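Local coordinates for putative hexulose 6 phosphate synthase (Salmonella typhimurium, PDB 3F4W), which is of unproven function but adopts the closed eight-stranded TIM-barrel fold and forms a two-subunit assembly, at residues M1-A6 against D24-I29; I29-P34 against K54-D59; A60-G65 against V81-V86. All coordinates share one frame; numbering follows the deposited sequence.

How the interactions relate
The three contacts follow one another around the parallel barrel, joining its first four strands. Interactions 1 and 2 share Ile-29 on strand 28-31, centres about 10 Å apart, with probable hydrogen bonds from Gln-4 NE2 to Glu-30 OE1 (2.8 Å) and Lys-54 NZ to Val-26 O (2.6 Å). Interactions 2 and 3 share strand 55-62, centres about 14 Å apart, with probable hydrogen bonds between Asp-59 OD1 and Thr-82 OG1 (2.7 Å) and between Thr-33 OG1 and Lys-61 NZ (3.1 Å). Interactions 1 and 3 do not touch: centres about 21 Å apart, nearest atoms about 6 Å. Asp-59, Lys-61 and Asp-64 match the family's Asp-x-Lys-x-x-Asp signature, consistent with an active site near interactions 2 and 3.

Interaction 1 (M1-A6 against D24-I29)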
# COMPACT_ATOMS: atom_id res chain seq x y z
N MET A 1 9.22 -23.04 13.10
CA MET A 1 8.77 -21.98 12.21
C MET A 1 7.25 -21.94 12.11
O MET A 1 6.60 -22.98 12.07
CB MET A 1 9.40 -22.12 10.82
CG MET A 1 9.19 -23.48 10.18
SD MET A 1 10.31 -23.74 8.79
CE MET A 1 11.90 -23.81 9.61
N LYS A 2 6.71 -20.73 12.05
CA LYS A 2 5.27 -20.52 12.06
C LYS A 2 4.66 -20.58 10.67
O LYS A 2 5.32 -20.25 9.68
CB LYS A 2 4.95 -19.15 12.67
CG LYS A 2 5.38 -18.98 14.11
CD LYS A 2 4.99 -17.60 14.61
CE LYS A 2 5.27 -17.43 16.10
NZ LYS A 2 4.97 -16.03 16.54
N LEU A 3 3.40 -21.00 10.59
CA LEU A 3 2.65 -20.94 9.34
C LEU A 3 1.75 -19.72 9.32
O LEU A 3 0.82 -19.60 10.12
CB LEU A 3 1.83 -22.21 9.13
CG LEU A 3 0.89 -22.19 7.92
CD1 LEU A 3 1.63 -21.81 6.65
CD2 LEU A 3 0.19 -23.54 7.75
N GLN A 4 2.02 -18.81 8.39
CA GLN A 4 1.19 -17.62 8.21
C GLN A 4 0.33 -17.81 6.97
O GLN A 4 0.83 -18.15 5.91
CB GLN A 4 2.07 -16.38 8.08
CG GLN A 4 1.34 -15.11 7.69
CD GLN A 4 2.22 -13.88 7.83
OE1 GLN A 4 2.99 -13.76 8.78
NE2 GLN A 4 2.10 -12.95 6.88
N LEU A 5 -0.98 -17.61 7.13
CA LEU A 5 -1.93 -17.81 6.03
C LEU A 5 -2.44 -16.48 5.46
O LEU A 5 -3.16 -15.74 6.14
CB LEU A 5 -3.12 -18.65 6.50
CG LEU A 5 -4.25 -18.83 5.49
CD1 LEU A 5 -3.81 -19.71 4.33
CD2 LEU A 5 -5.47 -19.42 6.16
N ALA A 6 -2.09 -16.20 4.21
CA ALA A 6 -2.55 -14.98 3.56
C ALA A 6 -3.98 -15.10 3.02
O ALA A 6 -4.25 -15.91 2.13
CB ALA A 6 -1.59 -14.58 2.44
N ASP A 24 -6.81 -24.45 12.98
CA ASP A 24 -6.06 -25.24 13.96
C ASP A 24 -4.62 -25.54 13.52
O ASP A 24 -3.76 -25.85 14.36
CB ASP A 24 -6.79 -26.55 14.28
CG ASP A 24 -8.01 -26.33 15.17
OD1 ASP A 24 -8.16 -25.23 15.73
OD2 ASP A 24 -8.83 -27.27 15.30
N ASP A 25 -4.36 -25.46 12.22
CA ASP A 25 -3.02 -25.72 11.69
C ASP A 25 -2.27 -24.45 11.30
O ASP A 25 -1.17 -24.52 10.75
CB ASP A 25 -3.10 -26.65 10.48
CG ASP A 25 -3.51 -28.06 10.85
OD1 ASP A 25 -3.44 -28.40 12.05
OD2 ASP A 25 -3.90 -28.82 9.94
N VAL A 26 -2.86 -23.30 11.59
CA VAL A 26 -2.29 -22.00 11.23
C VAL A 26 -1.84 -21.24 12.48
O VAL A 26 -2.52 -21.28 13.50
CB VAL A 26 -3.31 -21.16 10.44
CG1 VAL A 26 -2.82 -19.73 10.26
CG2 VAL A 26 -3.61 -21.81 9.09
N ASP A 27 -0.71 -20.56 12.39
CA ASP A 27 -0.18 -19.79 13.52
C ASP A 27 -0.51 -18.30 13.41
O ASP A 27 -0.81 -17.64 14.40
CB ASP A 27 1.34 -19.95 13.62
CG ASP A 27 1.75 -21.38 13.86
OD1 ASP A 27 1.50 -21.89 14.97
OD2 ASP A 27 2.32 -21.99 12.93
N ILE A 28 -0.42 -17.76 12.20
CA ILE A 28 -0.70 -16.35 11.97
C ILE A 28 -1.72 -16.17 10.86
O ILE A 28 -1.53 -16.66 9.75
CB ILE A 28 0.57 -15.58 11.58
CG1 ILE A 28 1.64 -15.71 12.67
CG2 ILE A 28 0.24 -14.12 11.32
CD1 ILE A 28 2.99 -15.14 12.28
N ILE A 29 -2.81 -15.48 11.16
CA ILE A 29 -3.82 -15.18 10.15
C ILE A 29 -3.48 -13.83 9.52
O ILE A 29 -3.42 -12.82 10.21
CB ILE A 29 -5.23 -15.13 10.76
CG1 ILE A 29 -5.52 -16.42 11.53
CG2 ILE A 29 -6.27 -14.88 9.67
CD1 ILE A 29 -6.90 -16.46 12.16
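Asp-27 and Leu-3 open the pairing of the first two barrel strands with a side chain standing in for backbone. The Asp-27 CG is anti to its own carbonyl carbon (chi1 -61°), which swings the carboxylate over toward the first strand; OD2 then takes the N-H of Leu-3 on its anti lone pair at 2.8 Å, almost perfectly straight (175°). Leu-3 O answers with two bonds, accepting from Asp-27 N at 2.9 Å and from Ile-28 N at 3.0 Å, so this carbonyl is gripped twice where strand 28-31 begins. The Leu-3 side chain, CG anti to the backbone N (chi1 173°), lays CD2 3.4 Å from Asp-25 O. One step on, Leu-5 N donates to Ile-28 O at 2.8 Å, and the pairing is regular parallel sheet.

Gln-4 and Ile-28 are bridge partners, both pointing into the barrel. The extended Gln-4 chain crosses the isoleucine, its OE1 resting 3.8 Å from Ile-28 CG2, while NE2 is held by Glu-30. Lys-2 is extended too: its CD lies 3.9 Å from Ile-28 CD1, and its ammonium passes Asp-27 by to form a salt bridge with Glu-55.

On the other face, Val-26 sets its two methyls under Leu-5, with CG1 3.9 Å from Leu-5 CB.

Strand 2-7, helix 12-22 and strand 28-31 form a beta-alpha-beta crossover, and Met-19 of that helix packs on both Leu-5 and Ile-29. Helix 196-209 covers Leu-3 through Leu-207, strand 183-186 flanks strand 2-7 and closes the barrel, and strand 55-62 follows on the far side of strand 28-31.

Interaction 2 (I29-P34 against K54-D59); sequences IEVGTP and KEVLAD
Lys-54 meets Ile-29 chiefly through its CB, 4.0 Å from Ile-29 CD1, before the chain bends at chi2 and carries NZ off to Val-26 O. Glu-55 gives its backbone O to Ile-29 N, starting a parallel register that runs on unbroken; its carboxylate goes instead to Tyr-80 and Lys-2. Val-56 faces the surrounding helices with Ile-29 and Val-31, its CG1 4.3 Å from Val-31 CG2. Leu-57 bonds the same neighbouring strand twice: Leu-57 N donates to Ile-29 O, and Val-31 N donates to Leu-57 O. Its side chain lies alongside Glu-30 on the interior face, CD1 3.9 Å from Glu-30 CG. Ala-58 pairs with Val-31 and packs beneath Ile-44 of helix 42-50.

Asp-59 carries the polar end. Its N binds Val-31 O, and its O accepts a short 2.6 Å bond from Thr-33 OG1, beside the start of helix 33-39. With CG anti to the backbone N (chi1 -165°), the carboxylate comes within 3.1 Å of Glu-30, OD2 to OE2, the two planes 77° apart. A water accepts from Thr-33 N at 2.9 Å and lies 2.6 Å from Asp-59 OD2.

Gln-4 NE2 bonds Glu-30 OE1, and Thr-82 OG1 bonds Asp-59 OD1. Glu-30 OE2 and Asp-59 OD2 are both acceptors and are not hydrogen-bonded to each other; two like charges this close would be costly alone, and Lys-61, in a salt bridge with Asp-59 OD2, probably offsets part of that.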
# COMPACT_ATOMS: atom_id res chain seq x y z
N ILE A 29 -2.81 -15.48 11.16
CA ILE A 29 -3.82 -15.18 10.15
C ILE A 29 -3.48 -13.83 9.52
O ILE A 29 -3.42 -12.82 10.21
CB ILE A 29 -5.23 -15.13 10.76
CG1 ILE A 29 -5.52 -16.42 11.53
CG2 ILE A 29 -6.27 -14.88 9.67
CD1 ILE A 29 -6.90 -16.46 12.16
N GLU A 30 -3.25 -13.83 8.21
CA GLU A 30 -2.93 -12.59 7.53
C GLU A 30 -4.14 -12.02 6.80
O GLU A 30 -4.73 -12.67 5.94
CB GLU A 30 -1.78 -12.79 6.54
CG GLU A 30 -1.55 -11.58 5.63
CD GLU A 30 -0.55 -11.84 4.52
OE1 GLU A 30 0.35 -12.69 4.71
OE2 GLU A 30 -0.65 -11.18 3.46
N VAL A 31 -4.52 -10.79 7.15
CA VAL A 31 -5.50 -10.08 6.34
C VAL A 31 -4.75 -9.43 5.18
O VAL A 31 -4.04 -8.44 5.37
CB VAL A 31 -6.25 -9.02 7.18
CG1 VAL A 31 -7.21 -8.22 6.30
CG2 VAL A 31 -6.99 -9.70 8.32
N GLY A 32 -4.90 -10.00 3.99
CA GLY A 32 -4.21 -9.53 2.80
C GLY A 32 -4.58 -8.11 2.40
O GLY A 32 -5.60 -7.58 2.83
N THR A 33 -3.75 -7.50 1.56
CA THR A 33 -3.95 -6.10 1.20
C THR A 33 -5.29 -5.80 0.53
O THR A 33 -5.97 -4.86 0.92
CB THR A 33 -2.80 -5.57 0.32
OG1 THR A 33 -1.55 -5.92 0.92
CG2 THR A 33 -2.89 -4.06 0.19
N PRO A 34 -5.66 -6.58 -0.50
CA PRO A 34 -6.95 -6.35 -1.16
C PRO A 34 -8.11 -6.58 -0.19
O PRO A 34 -9.16 -5.95 -0.31
CB PRO A 34 -6.97 -7.40 -2.27
CG PRO A 34 -5.54 -7.73 -2.51
CD PRO A 34 -4.87 -7.62 -1.18
N LYS A 54 -5.32 -16.61 18.20
CA LYS A 54 -4.50 -16.59 16.99
C LYS A 54 -3.92 -15.20 16.77
O LYS A 54 -4.57 -14.20 17.08
CB LYS A 54 -5.35 -16.98 15.77
CG LYS A 54 -5.82 -18.42 15.79
CD LYS A 54 -4.64 -19.36 15.64
CE LYS A 54 -5.08 -20.80 15.77
NZ LYS A 54 -3.92 -21.71 15.60
N GLU A 55 -2.70 -15.14 16.25
CA GLU A 55 -2.10 -13.85 15.91
C GLU A 55 -2.64 -13.36 14.57
O GLU A 55 -2.85 -14.15 13.65
CB GLU A 55 -0.57 -13.95 15.88
CG GLU A 55 0.06 -14.08 17.26
CD GLU A 55 1.57 -14.11 17.21
OE1 GLU A 55 2.21 -13.50 18.11
OE2 GLU A 55 2.14 -14.73 16.28
N VAL A 56 -2.86 -12.06 14.47
CA VAL A 56 -3.40 -11.48 13.25
C VAL A 56 -2.40 -10.49 12.66
O VAL A 56 -1.90 -9.62 13.36
CB VAL A 56 -4.76 -10.78 13.50
CG1 VAL A 56 -5.28 -10.12 12.23
CG2 VAL A 56 -5.79 -11.78 14.03
N LEU A 57 -2.11 -10.67 11.38
CA LEU A 57 -1.20 -9.81 10.63
C LEU A 57 -2.01 -8.95 9.66
O LEU A 57 -2.79 -9.47 8.87
CB LEU A 57 -0.19 -10.68 9.86
CG LEU A 57 0.84 -10.24 8.81
CD1 LEU A 57 0.38 -9.09 7.93
CD2 LEU A 57 2.22 -9.95 9.41
N ALA A 58 -1.83 -7.63 9.72
CA ALA A 58 -2.47 -6.74 8.76
C ALA A 58 -1.49 -6.38 7.65
O ALA A 58 -0.52 -5.66 7.88
CB ALA A 58 -2.97 -5.47 9.45
N ASP A 59 -1.74 -6.90 6.45
CA ASP A 59 -0.83 -6.69 5.33
C ASP A 59 -1.11 -5.36 4.64
O ASP A 59 -1.51 -5.32 3.47
CB ASP A 59 -0.93 -7.83 4.33
CG ASP A 59 0.23 -7.85 3.35
OD1 ASP A 59 1.28 -7.24 3.66
OD2 ASP A 59 0.08 -8.46 2.28
O HOH W 1 -1.67 -9.29 0.52

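Interaction 3 (A60-G65 against V81-V86)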
# COMPACT_ATOMS: atom_id res chain seq x y z
N ALA A 60 -0.89 -4.27 5.37
CA ALA A 60 -1.16 -2.94 4.85
C ALA A 60 -0.15 -2.50 3.79
O ALA A 60 -0.45 -1.65 2.95
CB ALA A 60 -1.20 -1.93 5.99
N LYS A 61 1.04 -3.09 3.82
CA LYS A 61 2.12 -2.69 2.92
C LYS A 61 2.30 -1.18 2.95
O LYS A 61 2.32 -0.51 1.91
CB LYS A 61 1.85 -3.16 1.48
CG LYS A 61 2.11 -4.64 1.24
CD LYS A 61 1.97 -4.98 -0.23
CE LYS A 61 2.19 -6.46 -0.50
NZ LYS A 61 1.04 -7.27 -0.03
N ILE A 62 2.44 -0.65 4.16
CA ILE A 62 2.57 0.79 4.38
C ILE A 62 3.72 1.42 3.61
O ILE A 62 4.84 0.89 3.58
CB ILE A 62 2.72 1.09 5.88
CG1 ILE A 62 1.46 0.65 6.63
CG2 ILE A 62 2.98 2.56 6.11
CD1 ILE A 62 1.57 0.75 8.14
N MET A 63 3.44 2.56 2.98
CA MET A 63 4.43 3.26 2.17
C MET A 63 4.63 4.68 2.70
O MET A 63 5.63 5.33 2.42
CB MET A 63 3.98 3.32 0.71
CG MET A 63 5.01 3.90 -0.25
SD MET A 63 6.41 2.78 -0.46
CE MET A 63 7.53 3.76 -1.47
N ASP A 64 3.65 5.15 3.47
CA ASP A 64 3.67 6.52 3.98
C ASP A 64 2.72 6.62 5.17
O ASP A 64 1.92 5.72 5.40
CB ASP A 64 3.27 7.51 2.88
CG ASP A 64 3.52 8.96 3.28
OD1 ASP A 64 2.90 9.87 2.69
OD2 ASP A 64 4.35 9.20 4.18
N GLY A 65 2.82 7.72 5.91
CA GLY A 65 1.97 7.94 7.06
C GLY A 65 2.12 6.79 8.04
O GLY A 65 1.14 6.29 8.59
N VAL A 81 1.94 -5.57 11.58
CA VAL A 81 1.61 -4.80 10.39
C VAL A 81 2.80 -4.85 9.45
O VAL A 81 3.94 -4.95 9.90
CB VAL A 81 1.26 -3.33 10.70
CG1 VAL A 81 0.05 -3.25 11.62
CG2 VAL A 81 2.46 -2.62 11.31
N THR A 82 2.54 -4.81 8.14
CA THR A 82 3.63 -4.79 7.17
C THR A 82 3.88 -3.38 6.66
O THR A 82 2.95 -2.60 6.43
CB THR A 82 3.37 -5.72 5.96
OG1 THR A 82 2.13 -5.36 5.33
CG2 THR A 82 3.34 -7.17 6.39
N VAL A 83 5.16 -3.06 6.51
CA VAL A 83 5.61 -1.83 5.88
C VAL A 83 6.56 -2.23 4.75
O VAL A 83 7.25 -3.24 4.86
CB VAL A 83 6.35 -0.92 6.89
CG1 VAL A 83 7.62 -1.59 7.39
CG2 VAL A 83 6.67 0.43 6.27
N LEU A 84 6.58 -1.46 3.68
CA LEU A 84 7.42 -1.78 2.52
C LEU A 84 8.88 -1.43 2.76
O LEU A 84 9.20 -0.32 3.16
CB LEU A 84 6.91 -1.05 1.28
CG LEU A 84 5.96 -1.74 0.30
CD1 LEU A 84 5.41 -3.05 0.83
CD2 LEU A 84 4.84 -0.78 -0.11
N GLY A 85 9.77 -2.38 2.48
CA GLY A 85 11.19 -2.15 2.59
C GLY A 85 11.67 -1.07 1.64
O GLY A 85 12.71 -0.44 1.86
N VAL A 86 10.92 -0.84 0.56
CA VAL A 86 11.31 0.15 -0.43
C VAL A 86 10.96 1.58 -0.01
O VAL A 86 11.35 2.53 -0.67
CB VAL A 86 10.70 -0.13 -1.83
CG1 VAL A 86 11.32 -1.38 -2.43
CG2 VAL A 86 9.19 -0.27 -1.74
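Leu-84 sits wedged between Lys-61 and Met-63. Its CD1 touches the aliphatic root of the lysine, 3.6 Å from Lys-61 CB, and its CD2 meets Met-63 SD at 3.9 Å, the two side chains crossing at about a right angle. Both leucine torsions are off the staggered positions (chi1 -96°), and CD2 lies only 3.2 Å from Lys-61 O; whether this marks tight packing or an imperfectly placed side chain is doubtful. Met-63 SD also reaches Val-86 CG2 at 4.3 Å, and Ile-62 CB packs against Val-83 CG2 on the helix-facing side.

Further out, Leu-84 N donates almost straight to Ile-62 O at 2.9 Å, and Ile-62 N to Thr-82 O. Lys-61 has a positive phi that breaks the extended run, and its N-H goes to a side chain: Thr-82 OG1, placed between backbone N and carbonyl carbon, accepts it at 2.9 Å. Lys-61 NZ, besides Asp-59, bonds Thr-33 OG1.

The second subunit packs its own Val-86 on Val-86, and its Thr-137 N and Asp-138 N bond the Asp-64 carboxylate. Strand 55-62, helix 66-75 and strand 80-84 make a beta-alpha-beta unit; Ile-62 and Val-83 lie under helix 89-102, and strand 105-109 continues the barrel beyond Val-83.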